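Local coordinates for protein putative epimerase (Burkholderia cenocepacia, PDB 4LW8) that is a putative NAD(P)-dependent epimerase/dehydratase of the Rossmann-fold class that probably interconverts sugar nucleotides for lipopolysaccharide O-antigen biosynthesis, at residues A[18-23]-A[42-47]; A[75-80]-A[115-120]; A[125-130]-A[175-180]; A[179-184]-A[240-245]. All blocks are in the same frame, centred on the assembly; numbering follows the deposited sequence.

Interaction 1 (A[18-23]-A[42-47])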
loop_
_atom_site.group_PDB
_atom_site.type_symbol
_atom_site.label_atom_id
_atom_site.label_comp_id
_atom_site.label_asym_id
_atom_site.label_seq_id
_atom_site.Cartn_x
_atom_site.Cartn_y
_atom_site.Cartn_z
ATOM N N SER A 18 22.592 4.237 29.987
ATOM C CA SER A 18 21.495 5.201 29.947
ATOM C C SER A 18 20.853 5.329 28.556
ATOM O O SER A 18 19.663 5.627 28.439
ATOM C CB SER A 18 21.994 6.565 30.416
ATOM O OG SER A 18 23.015 7.039 29.563
ATOM N N ARG A 19 21.651 5.130 27.511
ATOM C CA ARG A 19 21.170 5.245 26.134
ATOM C C ARG A 19 20.381 4.005 25.714
ATOM O O ARG A 19 20.884 2.885 25.780
ATOM C CB ARG A 19 22.344 5.466 25.182
ATOM C CG ARG A 19 21.927 5.847 23.781
ATOM C CD ARG A 19 23.137 6.204 22.936
ATOM N NE ARG A 19 22.758 6.946 21.736
ATOM C CZ ARG A 19 23.507 7.026 20.640
ATOM N NH1 ARG A 19 24.676 6.398 20.582
ATOM N NH2 ARG A 19 23.078 7.730 19.597
ATOM N N ARG A 20 19.145 4.204 25.272
ATOM C CA ARG A 20 18.258 3.074 25.067
ATOM C C ARG A 20 17.889 2.829 23.606
ATOM O O ARG A 20 17.725 3.758 22.809
ATOM C CB ARG A 20 16.986 3.264 25.895
ATOM C CG ARG A 20 17.249 3.260 27.400
ATOM C CD ARG A 20 16.101 3.903 28.118
ATOM N NE ARG A 20 16.172 3.818 29.569
ATOM C CZ ARG A 20 15.088 3.868 30.331
ATOM N NH1 ARG A 20 13.901 3.976 29.749
ATOM N NH2 ARG A 20 15.175 3.789 31.649
ATOM N N ALA A 21 17.768 1.555 23.266
ATOM C CA ALA A 21 17.207 1.160 21.979
ATOM C C ALA A 21 15.925 0.398 22.231
ATOM O O ALA A 21 15.774 -0.247 23.275
ATOM C CB ALA A 21 18.183 0.316 21.198
ATOM N N PHE A 22 15.004 0.482 21.273
ATOM C CA PHE A 22 13.720 -0.188 21.349
ATOM C C PHE A 22 13.511 -0.971 20.050
ATOM O O PHE A 22 13.506 -0.394 18.958
ATOM C CB PHE A 22 12.608 0.843 21.572
ATOM C CG PHE A 22 11.236 0.256 21.754
ATOM C CD1 PHE A 22 10.936 -0.513 22.868
ATOM C CD2 PHE A 22 10.232 0.507 20.821
ATOM C CE1 PHE A 22 9.665 -1.036 23.049
ATOM C CE2 PHE A 22 8.957 -0.023 20.986
ATOM C CZ PHE A 22 8.669 -0.791 22.104
ATOM N N VAL A 23 13.376 -2.285 20.167
ATOM C CA VAL A 23 13.293 -3.161 18.993
ATOM C C VAL A 23 12.008 -3.949 19.011
ATOM O O VAL A 23 11.792 -4.737 19.918
ATOM C CB VAL A 23 14.470 -4.157 18.936
ATOM C CG1 VAL A 23 14.364 -5.027 17.689
ATOM C CG2 VAL A 23 15.829 -3.396 19.003
ATOM N N GLY A 42 26.738 -0.045 22.616
ATOM C CA GLY A 42 26.548 0.619 23.895
ATOM C C GLY A 42 25.123 0.934 24.325
ATOM O O GLY A 42 24.937 1.664 25.294
ATOM N N TYR A 43 24.120 0.391 23.635
ATOM C CA TYR A 43 22.726 0.649 24.005
ATOM C C TYR A 43 22.199 -0.278 25.102
ATOM O O TYR A 43 22.616 -1.430 25.216
ATOM C CB TYR A 43 21.794 0.507 22.793
ATOM C CG TYR A 43 21.917 1.584 21.732
ATOM C CD1 TYR A 43 21.125 2.732 21.777
ATOM C CD2 TYR A 43 22.813 1.446 20.673
ATOM C CE1 TYR A 43 21.235 3.725 20.800
ATOM C CE2 TYR A 43 22.926 2.424 19.691
ATOM C CZ TYR A 43 22.140 3.563 19.761
ATOM O OH TYR A 43 22.263 4.533 18.791
ATOM N N ASP A 44 21.270 0.235 25.898
ATOM C CA ASP A 44 20.408 -0.597 26.729
ATOM C C ASP A 44 19.246 -1.029 25.846
ATOM O O ASP A 44 18.433 -0.202 25.439
ATOM C CB ASP A 44 19.917 0.170 27.970
ATOM C CG ASP A 44 19.016 -0.666 28.878
ATOM O OD1 ASP A 44 19.031 -1.917 28.791
ATOM O OD2 ASP A 44 18.288 -0.059 29.697
ATOM N N VAL A 45 19.177 -2.315 25.526
ATOM C CA VAL A 45 18.205 -2.787 24.545
ATOM C C VAL A 45 16.889 -3.189 25.197
ATOM O O VAL A 45 16.861 -4.070 26.062
ATOM C CB VAL A 45 18.767 -3.975 23.730
ATOM C CG1 VAL A 45 17.729 -4.506 22.746
ATOM C CG2 VAL A 45 20.013 -3.550 22.992
ATOM N N TRP A 46 15.815 -2.499 24.802
ATOM C CA TRP A 46 14.433 -2.850 25.162
ATOM C C TRP A 46 13.735 -3.379 23.918
ATOM O O TRP A 46 14.178 -3.118 22.810
ATOM C CB TRP A 46 13.639 -1.651 25.683
ATOM C CG TRP A 46 14.145 -0.997 26.925
ATOM C CD1 TRP A 46 15.445 -0.705 27.238
ATOM C CD2 TRP A 46 13.355 -0.527 28.017
ATOM N NE1 TRP A 46 15.512 -0.102 28.466
ATOM C CE2 TRP A 46 14.242 0.030 28.964
ATOM C CE3 TRP A 46 11.985 -0.534 28.295
ATOM C CZ2 TRP A 46 13.802 0.579 30.174
ATOM C CZ3 TRP A 46 11.551 0.012 29.493
ATOM C CH2 TRP A 46 12.459 0.565 30.414
ATOM N N GLY A 47 12.635 -4.101 24.081
ATOM C CA GLY A 47 11.917 -4.570 22.911
ATOM C C GLY A 47 10.579 -5.193 23.234
ATOM O O GLY A 47 10.263 -5.395 24.403
HETATM O O HOH W 1 18.586 2.599 30.464
#

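Interaction 2 (A[75-80]-A[115-120])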
loop_
_atom_site.group_PDB
_atom_site.type_symbol
_atom_site.label_atom_id
_atom_site.label_comp_id
_atom_site.label_asym_id
_atom_site.label_seq_id
_atom_site.Cartn_x
_atom_site.Cartn_y
_atom_site.Cartn_z
ATOM N N GLU A 75 -2.656 1.579 22.487
ATOM C CA GLU A 75 -2.423 2.126 23.810
ATOM C C GLU A 75 -1.266 1.417 24.518
ATOM O O GLU A 75 -0.430 2.077 25.135
ATOM C CB GLU A 75 -3.698 2.067 24.649
ATOM C CG GLU A 75 -3.534 2.579 26.080
ATOM C CD GLU A 75 -2.837 3.940 26.164
ATOM O OE1 GLU A 75 -1.975 4.101 27.063
ATOM O OE2 GLU A 75 -3.162 4.842 25.351
ATOM N N ALA A 76 -1.188 0.091 24.419
ATOM C CA ALA A 76 -0.064 -0.619 25.028
ATOM C C ALA A 76 1.253 -0.241 24.341
ATOM O O ALA A 76 2.307 -0.179 24.982
ATOM C CB ALA A 76 -0.272 -2.121 24.979
ATOM N N MET A 77 1.203 0.019 23.040
ATOM C CA MET A 77 2.398 0.470 22.337
ATOM C C MET A 77 2.824 1.869 22.816
ATOM O O MET A 77 4.013 2.141 22.992
ATOM C CB MET A 77 2.175 0.472 20.830
ATOM C CG MET A 77 3.395 0.920 20.042
ATOM S SD MET A 77 4.830 -0.140 20.291
ATOM C CE MET A 77 4.185 -1.690 19.670
ATOM N N ARG A 78 1.856 2.751 23.035
ATOM C CA ARG A 78 2.171 4.097 23.510
ATOM C C ARG A 78 2.855 4.026 24.890
ATOM O O ARG A 78 3.895 4.650 25.115
ATOM C CB ARG A 78 0.911 4.953 23.568
ATOM C CG ARG A 78 1.165 6.424 23.922
ATOM C CD ARG A 78 -0.025 7.067 24.645
ATOM N NE ARG A 78 -0.348 6.363 25.890
ATOM C CZ ARG A 78 0.328 6.493 27.032
ATOM N NH1 ARG A 78 1.361 7.324 27.109
ATOM N NH2 ARG A 78 -0.035 5.796 28.105
ATOM N N ALA A 79 2.273 3.242 25.797
ATOM C CA ALA A 79 2.806 3.082 27.152
ATOM C C ALA A 79 4.188 2.429 27.165
ATOM O O ALA A 79 5.055 2.825 27.950
ATOM C CB ALA A 79 1.839 2.284 28.010
ATOM N N ALA A 80 4.397 1.432 26.308
ATOM C CA ALA A 80 5.716 0.807 26.191
ATOM C C ALA A 80 6.781 1.805 25.709
ATOM O O ALA A 80 7.891 1.846 26.233
ATOM C CB ALA A 80 5.664 -0.396 25.245
ATOM N N ARG A 115 2.016 1.833 12.008
ATOM C CA ARG A 115 1.462 3.141 12.301
ATOM C C ARG A 115 1.327 3.352 13.822
ATOM O O ARG A 115 1.636 4.439 14.334
ATOM C CB ARG A 115 0.109 3.326 11.607
ATOM C CG ARG A 115 -0.382 4.771 11.625
ATOM C CD ARG A 115 -1.811 4.922 11.146
ATOM N NE ARG A 115 -2.189 6.331 11.099
ATOM C CZ ARG A 115 -2.581 7.039 12.155
ATOM N NH1 ARG A 115 -2.661 6.469 13.348
ATOM N NH2 ARG A 115 -2.895 8.322 12.018
ATOM N N ASN A 116 0.890 2.319 14.545
ATOM C CA ASN A 116 0.787 2.428 15.998
ATOM C C ASN A 116 2.121 2.731 16.647
ATOM O O ASN A 116 2.189 3.538 17.576
ATOM C CB ASN A 116 0.220 1.155 16.607
ATOM C CG ASN A 116 -1.234 0.954 16.271
ATOM O OD1 ASN A 116 -1.917 1.884 15.859
ATOM N ND2 ASN A 116 -1.721 -0.257 16.467
ATOM N N LEU A 117 3.175 2.088 16.154
ATOM C CA LEU A 117 4.530 2.350 16.640
ATOM C C LEU A 117 4.945 3.807 16.403
ATOM O O LEU A 117 5.469 4.457 17.305
ATOM C CB LEU A 117 5.544 1.415 15.971
ATOM C CG LEU A 117 7.018 1.762 16.214
ATOM C CD1 LEU A 117 7.402 1.608 17.707
ATOM C CD2 LEU A 117 7.931 0.902 15.319
ATOM N N LEU A 118 4.730 4.306 15.182
ATOM C CA LEU A 118 5.125 5.670 14.836
ATOM C C LEU A 118 4.341 6.682 15.667
ATOM O O LEU A 118 4.915 7.653 16.160
ATOM C CB LEU A 118 4.934 5.930 13.322
ATOM C CG LEU A 118 5.787 5.020 12.422
ATOM C CD1 LEU A 118 5.475 5.236 10.960
ATOM C CD2 LEU A 118 7.296 5.213 12.667
ATOM N N ALA A 119 3.038 6.451 15.845
ATOM C CA ALA A 119 2.221 7.342 16.674
ATOM C C ALA A 119 2.724 7.385 18.118
ATOM O O ALA A 119 2.738 8.448 18.755
ATOM C CB ALA A 119 0.737 6.918 16.637
ATOM N N ALA A 120 3.118 6.224 18.637
ATOM C CA ALA A 120 3.656 6.120 19.991
ATOM C C ALA A 120 4.959 6.918 20.135
ATOM O O ALA A 120 5.151 7.639 21.113
ATOM C CB ALA A 120 3.883 4.656 20.360
#

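Interaction 3 (A[125-130]-A[175-180])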
loop_
_atom_site.group_PDB
_atom_site.type_symbol
_atom_site.label_atom_id
_atom_site.label_comp_id
_atom_site.label_asym_id
_atom_site.label_seq_id
_atom_site.Cartn_x
_atom_site.Cartn_y
_atom_site.Cartn_z
ATOM N N ASP A 125 7.901 12.900 24.671
ATOM C CA ASP A 125 8.468 14.204 25.001
ATOM C C ASP A 125 9.778 14.401 24.260
ATOM O O ASP A 125 10.073 15.479 23.754
ATOM C CB ASP A 125 8.690 14.333 26.515
ATOM C CG ASP A 125 7.385 14.392 27.300
ATOM O OD1 ASP A 125 6.345 14.745 26.705
ATOM O OD2 ASP A 125 7.402 14.102 28.517
ATOM N N ARG A 126 10.581 13.348 24.229
ATOM C CA ARG A 126 11.816 13.363 23.468
ATOM C C ARG A 126 11.694 12.294 22.390
ATOM O O ARG A 126 11.577 11.112 22.696
ATOM C CB ARG A 126 13.028 13.111 24.369
ATOM C CG ARG A 126 14.372 13.497 23.753
ATOM C CD ARG A 126 15.548 12.960 24.578
ATOM N NE ARG A 126 15.835 11.567 24.245
ATOM C CZ ARG A 126 15.598 10.535 25.051
ATOM N NH1 ARG A 126 15.080 10.734 26.259
ATOM N NH2 ARG A 126 15.884 9.302 24.651
ATOM N N ARG A 127 11.706 12.709 21.133
ATOM C CA ARG A 127 11.538 11.765 20.044
ATOM C C ARG A 127 12.885 11.132 19.729
ATOM O O ARG A 127 13.921 11.758 19.930
ATOM C CB ARG A 127 10.941 12.462 18.822
ATOM C CG ARG A 127 9.446 12.765 18.974
ATOM C CD ARG A 127 8.977 13.751 17.912
ATOM N NE ARG A 127 7.567 14.102 18.055
ATOM C CZ ARG A 127 6.962 15.068 17.365
ATOM N NH1 ARG A 127 7.653 15.787 16.488
ATOM N NH2 ARG A 127 5.674 15.324 17.560
ATOM N N PRO A 128 12.877 9.876 19.258
ATOM C CA PRO A 128 14.138 9.174 18.974
ATOM C C PRO A 128 14.973 9.874 17.899
ATOM O O PRO A 128 14.421 10.604 17.079
ATOM C CB PRO A 128 13.679 7.780 18.513
ATOM C CG PRO A 128 12.236 7.931 18.168
ATOM C CD PRO A 128 11.692 9.050 18.991
ATOM N N SER A 129 16.289 9.677 17.921
ATOM C CA SER A 129 17.186 10.266 16.925
ATOM C C SER A 129 17.170 9.469 15.617
ATOM O O SER A 129 17.571 9.967 14.561
ATOM C CB SER A 129 18.620 10.341 17.464
ATOM O OG SER A 129 18.683 11.034 18.695
ATOM N N ALA A 130 16.722 8.216 15.691
ATOM C CA ALA A 130 16.680 7.361 14.501
ATOM C C ALA A 130 15.643 6.252 14.648
ATOM O O ALA A 130 15.613 5.543 15.663
ATOM C CB ALA A 130 18.045 6.767 14.229
ATOM N N ALA A 175 7.074 11.639 8.488
ATOM C CA ALA A 175 8.419 12.149 8.249
ATOM C C ALA A 175 8.642 13.526 8.875
ATOM O O ALA A 175 9.769 13.883 9.197
ATOM C CB ALA A 175 8.717 12.208 6.752
ATOM N N ASP A 176 7.574 14.296 9.052
ATOM C CA ASP A 176 7.700 15.627 9.656
ATOM C C ASP A 176 7.896 15.539 11.174
ATOM O O ASP A 176 8.239 16.526 11.823
ATOM C CB ASP A 176 6.467 16.489 9.333
ATOM C CG ASP A 176 5.146 15.807 9.730
ATOM O OD1 ASP A 176 5.105 14.551 9.787
ATOM O OD2 ASP A 176 4.151 16.526 9.989
ATOM N N ARG A 177 7.669 14.358 11.739
ATOM C CA ARG A 177 7.716 14.192 13.190
ATOM C C ARG A 177 8.847 13.276 13.648
ATOM O O ARG A 177 9.309 13.383 14.780
ATOM C CB ARG A 177 6.364 13.670 13.699
ATOM C CG ARG A 177 5.312 14.791 13.844
ATOM C CD ARG A 177 3.882 14.265 13.741
ATOM N NE ARG A 177 3.532 13.860 12.379
ATOM C CZ ARG A 177 2.329 13.423 12.011
ATOM N NH1 ARG A 177 1.356 13.314 12.911
ATOM N NH2 ARG A 177 2.099 13.087 10.745
ATOM N N LEU A 178 9.313 12.397 12.764
ATOM C CA LEU A 178 10.302 11.389 13.146
ATOM C C LEU A 178 11.373 11.204 12.073
ATOM O O LEU A 178 11.075 11.272 10.885
ATOM C CB LEU A 178 9.614 10.040 13.425
ATOM C CG LEU A 178 8.606 9.885 14.579
ATOM C CD1 LEU A 178 7.885 8.523 14.451
ATOM C CD2 LEU A 178 9.307 9.968 15.922
ATOM N N PRO A 179 12.620 10.944 12.495
ATOM C CA PRO A 179 13.705 10.629 11.553
ATOM C C PRO A 179 13.655 9.168 11.124
ATOM O O PRO A 179 14.141 8.290 11.837
ATOM C CB PRO A 179 14.963 10.922 12.354
ATOM C CG PRO A 179 14.557 10.670 13.783
ATOM C CD PRO A 179 13.102 11.033 13.887
ATOM N N ILE A 180 13.081 8.919 9.954
ATOM C CA ILE A 180 12.718 7.558 9.558
ATOM C C ILE A 180 13.595 7.060 8.423
ATOM O O ILE A 180 13.704 7.706 7.384
ATOM C CB ILE A 180 11.226 7.478 9.132
ATOM C CG1 ILE A 180 10.329 7.779 10.335
ATOM C CG2 ILE A 180 10.881 6.080 8.533
ATOM C CD1 ILE A 180 8.853 7.988 9.987
HETATM O O HOH W 2 10.277 16.030 15.768
#

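Interaction 4 (A[179-184]-A[240-245])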
loop_
_atom_site.group_PDB
_atom_site.type_symbol
_atom_site.label_atom_id
_atom_site.label_comp_id
_atom_site.label_asym_id
_atom_site.label_seq_id
_atom_site.Cartn_x
_atom_site.Cartn_y
_atom_site.Cartn_z
ATOM N N PRO A 179 12.620 10.944 12.495
ATOM C CA PRO A 179 13.705 10.629 11.553
ATOM C C PRO A 179 13.655 9.168 11.124
ATOM O O PRO A 179 14.141 8.290 11.837
ATOM C CB PRO A 179 14.963 10.922 12.354
ATOM C CG PRO A 179 14.557 10.670 13.783
ATOM C CD PRO A 179 13.102 11.033 13.887
ATOM N N ILE A 180 13.081 8.919 9.954
ATOM C CA ILE A 180 12.718 7.558 9.558
ATOM C C ILE A 180 13.595 7.060 8.423
ATOM O O ILE A 180 13.704 7.706 7.384
ATOM C CB ILE A 180 11.226 7.478 9.132
ATOM C CG1 ILE A 180 10.329 7.779 10.335
ATOM C CG2 ILE A 180 10.881 6.080 8.533
ATOM C CD1 ILE A 180 8.853 7.988 9.987
ATOM N N VAL A 181 14.224 5.911 8.642
ATOM C CA VAL A 181 15.069 5.261 7.651
ATOM C C VAL A 181 14.423 3.938 7.300
ATOM O O VAL A 181 13.973 3.211 8.193
ATOM C CB VAL A 181 16.499 5.043 8.180
ATOM C CG1 VAL A 181 17.394 4.485 7.090
ATOM C CG2 VAL A 181 17.061 6.370 8.691
ATOM N N ILE A 182 14.349 3.637 6.005
ATOM C CA ILE A 182 13.714 2.402 5.565
ATOM C C ILE A 182 14.766 1.453 4.984
ATOM O O ILE A 182 15.559 1.838 4.123
ATOM C CB ILE A 182 12.589 2.668 4.513
ATOM C CG1 ILE A 182 11.452 3.516 5.122
ATOM C CG2 ILE A 182 12.054 1.336 3.990
ATOM C CD1 ILE A 182 10.441 4.061 4.115
ATOM N N ALA A 183 14.788 0.213 5.471
ATOM C CA ALA A 183 15.686 -0.780 4.919
ATOM C C ALA A 183 14.902 -1.761 4.045
ATOM O O ALA A 183 13.786 -2.159 4.396
ATOM C CB ALA A 183 16.446 -1.505 6.045
ATOM N N ARG A 184 15.440 -2.086 2.870
ATOM C CA ARG A 184 14.876 -3.158 2.043
ATOM C C ARG A 184 15.858 -4.319 1.949
ATOM O O ARG A 184 16.619 -4.407 0.985
ATOM C CB ARG A 184 14.523 -2.670 0.631
ATOM C CG ARG A 184 13.314 -1.764 0.554
ATOM C CD ARG A 184 13.203 -1.118 -0.821
ATOM N NE ARG A 184 12.014 -0.284 -0.921
ATOM C CZ ARG A 184 11.757 0.534 -1.938
ATOM N NH1 ARG A 184 12.606 0.619 -2.954
ATOM N NH2 ARG A 184 10.648 1.268 -1.930
ATOM N N ALA A 240 24.066 6.703 11.400
ATOM C CA ALA A 240 24.083 7.791 10.424
ATOM C C ALA A 240 22.745 8.523 10.381
ATOM O O ALA A 240 22.688 9.695 10.019
ATOM C CB ALA A 240 24.441 7.257 9.038
ATOM N N ALA A 241 21.676 7.830 10.772
ATOM C CA ALA A 241 20.319 8.393 10.755
ATOM C C ALA A 241 19.947 9.237 9.514
ATOM O O ALA A 241 19.534 10.394 9.654
ATOM C CB ALA A 241 20.113 9.226 12.006
ATOM N N PRO A 242 20.072 8.672 8.296
ATOM C CA PRO A 242 19.691 9.479 7.124
ATOM C C PRO A 242 18.174 9.534 6.909
ATOM O O PRO A 242 17.636 8.839 6.049
ATOM C CB PRO A 242 20.378 8.759 5.969
ATOM C CG PRO A 242 20.484 7.341 6.436
ATOM C CD PRO A 242 20.592 7.348 7.916
ATOM N N ALA A 243 17.513 10.402 7.661
ATOM C CA ALA A 243 16.063 10.531 7.661
ATOM C C ALA A 243 15.496 10.697 6.251
ATOM O O ALA A 243 16.038 11.445 5.454
ATOM C CB ALA A 243 15.657 11.723 8.543
ATOM N N GLY A 244 14.419 9.977 5.946
ATOM C CA GLY A 244 13.732 10.136 4.675
ATOM C C GLY A 244 14.263 9.264 3.553
ATOM O O GLY A 244 13.760 9.312 2.429
ATOM N N GLU A 245 15.272 8.456 3.854
ATOM C CA GLU A 245 15.966 7.684 2.822
ATOM C C GLU A 245 15.707 6.177 2.928
ATOM O O GLU A 245 15.616 5.632 4.031
ATOM C CB GLU A 245 17.470 7.969 2.902
ATOM C CG GLU A 245 17.819 9.414 2.586
ATOM C CD GLU A 245 17.408 9.793 1.167
ATOM O OE1 GLU A 245 17.670 8.985 0.261
ATOM O OE2 GLU A 245 16.803 10.871 0.959
#

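Interaction 1 (A[18-23]-A[42-47])
Backbone pairing joins Arg-20 to Asp-44 and, in parallel register, Val-23 to Gly-47, as the two strands run side by side. Four hydrogen bonds form the ladder. Asp-44 N donates a hydrogen bond to Arg-19 O at 2.7 Å, Ala-21 is held through N to Asp-44 O and through O to Trp-46 N, and Val-23 N reaches Trp-46 O at 2.9 Å.

Arg-20, Asp-44 and Trp-46 share one face of the strand pair. Trp-46 CZ2 lies over one face of the Arg-20 guanidinium, offset toward its rim and 3.4 Å from Arg-20 NH1; the planes are 31° apart. At the loop end, Tyr-43 OH stands over the centre of the Arg-19 guanidinium, 3.3 Å from Arg-19 CZ, although that arginine is poorly ordered. Apolar contact is lighter: Ala-21 CB touches Tyr-43 CD1 at 3.9 Å.

Polar side chains gather round Asp-44 OD2. Trp-46 NE1 donates to it from above the carboxylate plane at 3.0 Å, a water links it to Arg-20 NE, and Arg-16 adds a salt bridge. With Arg-20 NH1 bonded to Ala-84 O, the arginine is fixed at its far end too, and the surrounding positive charge would probably favour an ionised Asp-44.

Interaction 2 (A[75-80]-A[115-120])
Met-77 and Ala-120 meet where helices 74-84 and 103-122 approach each other, their short segments inclined at 41° with axes 8.5 Å apart. The methionine points its CB toward the other helix and carries CG anti to the backbone N (chi1 -179°), which sets CG 3.8 Å from the methyl CB of Ala-120. The same CG lies 3.8 Å from the backbone O of Asn-116. Beyond CG the chain bends at both chi2 and chi3, and SD comes to 4.0 Å from CD1 of Leu-117, the two side chains crossing obliquely. Met-77 is thus spread over one turn of the partner helix, touching Asn-116, Leu-117 and Ala-120 in succession; a second conformer of it is also present in the crystal.

The small methyl of Ala-120 lets the backbones come close. Its CB packs directly on the first helix, 3.6 Å from Arg-78 CA and equally near Met-77 O, and the CA atoms of Arg-78 and Ala-120 are the nearest pair. The end of Arg-78 turns away from this interface and grips Glu-75 on its own helix: NE and NH2 both approach OE1, with NH2 at 2.8 Å in a salt bridge. Asn-116 also points its CB toward the first helix, and its ND2 bonds to Leu-71 O in the loop before helix 74-84.

Apart from these flanking polar groups the contact is apolar packing between two neighbouring helices that flank the parallel sheet, an arrangement characteristic of the three-layer Rossmann fold.

Interaction 3 (A[125-130]-A[175-180])
Arg-127 sends CG anti to its carbonyl carbon (chi1 -75°) and then runs extended to NE, a course that carries the chain across the backbone of Arg-177. Its CD comes 3.2 Å from Arg-177 O, and one face of the guanidinium rests on the aliphatic part of the other arginine, with CB of Arg-177 3.7 Å from Arg-127 NH1 and offset toward the rim. The two guanidinium planes are turned 66° apart. A water in the guanidinium plane accepts from Arg-127 NH1 at 2.7 Å and donates to Arg-177 O, bridging the segments. Arg-127 NE bonds to Ser-122 O, whereas Arg-177 bends at chi3 and forms a salt bridge through NE to its neighbour Asp-176.

Apolar contact centres on Leu-178, whose CD2 lies 4.0 Å from Pro-128 CD and also approaches CG of Arg-127. The ring of Pro-179 packs instead on backbone carbonyls, its CG touching Pro-128 O at 3.3 Å and Ser-129 O at 3.2 Å.

These loops lead into adjacent parallel strands, 130-134 and 180-189, and Pro-179 already bonds through its backbone to Val-131. Leu-178 packs on Leu-118 and Leu-121 of helix 103-122, while Ser-129 OG reaches Asp-87 beside strand 88-91.

Interaction 4 (A[179-184]-A[240-245])
Two backbone hydrogen bonds join Ile-180 and Ile-182 to a type II turn spanning Pro-242 to Glu-245: Gly-244 N donates to Ile-180 O at 2.8 Å, and Ile-182 N to Glu-245 O at 3.1 Å with an almost straight N-H...O angle of 176°. Pro-242 is also the centre of an inverse gamma turn, and Gly-244 adopts a positive phi (88°) at which a CB would collide with the preceding carbonyl oxygen.

Val-181 carries most of the side-chain packing. Its CG2, anti to the carbonyl carbon, meets the proline ring at 3.7 Å from Pro-242 CD and lies equally close to Pro-242 O; the two side chains cross at about a right angle. The other branch, CG1, approaches Glu-245 O at 3.7 Å. Nearer the start of the strand, Ala-243 CB lies 3.8 Å from Pro-179 CA. The carboxylate of Glu-245 turns away to a salt bridge with Lys-295 and a hydrogen bond to a bound HEPES molecule, probably from the crystallisation liquor.

The turn lies between the end of helix 227-240 and the start of strand 246-249, which pairs in parallel with strand 180-189: a helix-to-strand connection of the alpha/beta sheet.

How the interactions relate
From the N terminus, interaction 1 closes the first beta-alpha-beta unit, pairing strands 20-24 and 44-49 across helix 29-40. Interaction 2 follows in series, joining two helices and closing a loop that holds strand 88-91; it touches interaction 1 where Phe-22 packs on Met-77 and Leu-117. Interaction 3 joins the loops leading into adjacent strands 130-134 and 180-189, closing a loop with helix 159-172. Interaction 4 begins where interaction 3 ends, sharing Pro-179 and Ile-180, and ties strand 180-189 to the turn at 240-245, closing a loop with helices 198-207 and 227-240 and strand 221-226. Leu-118 of interaction 2 meets the shared Ile-180. None nests or crosses.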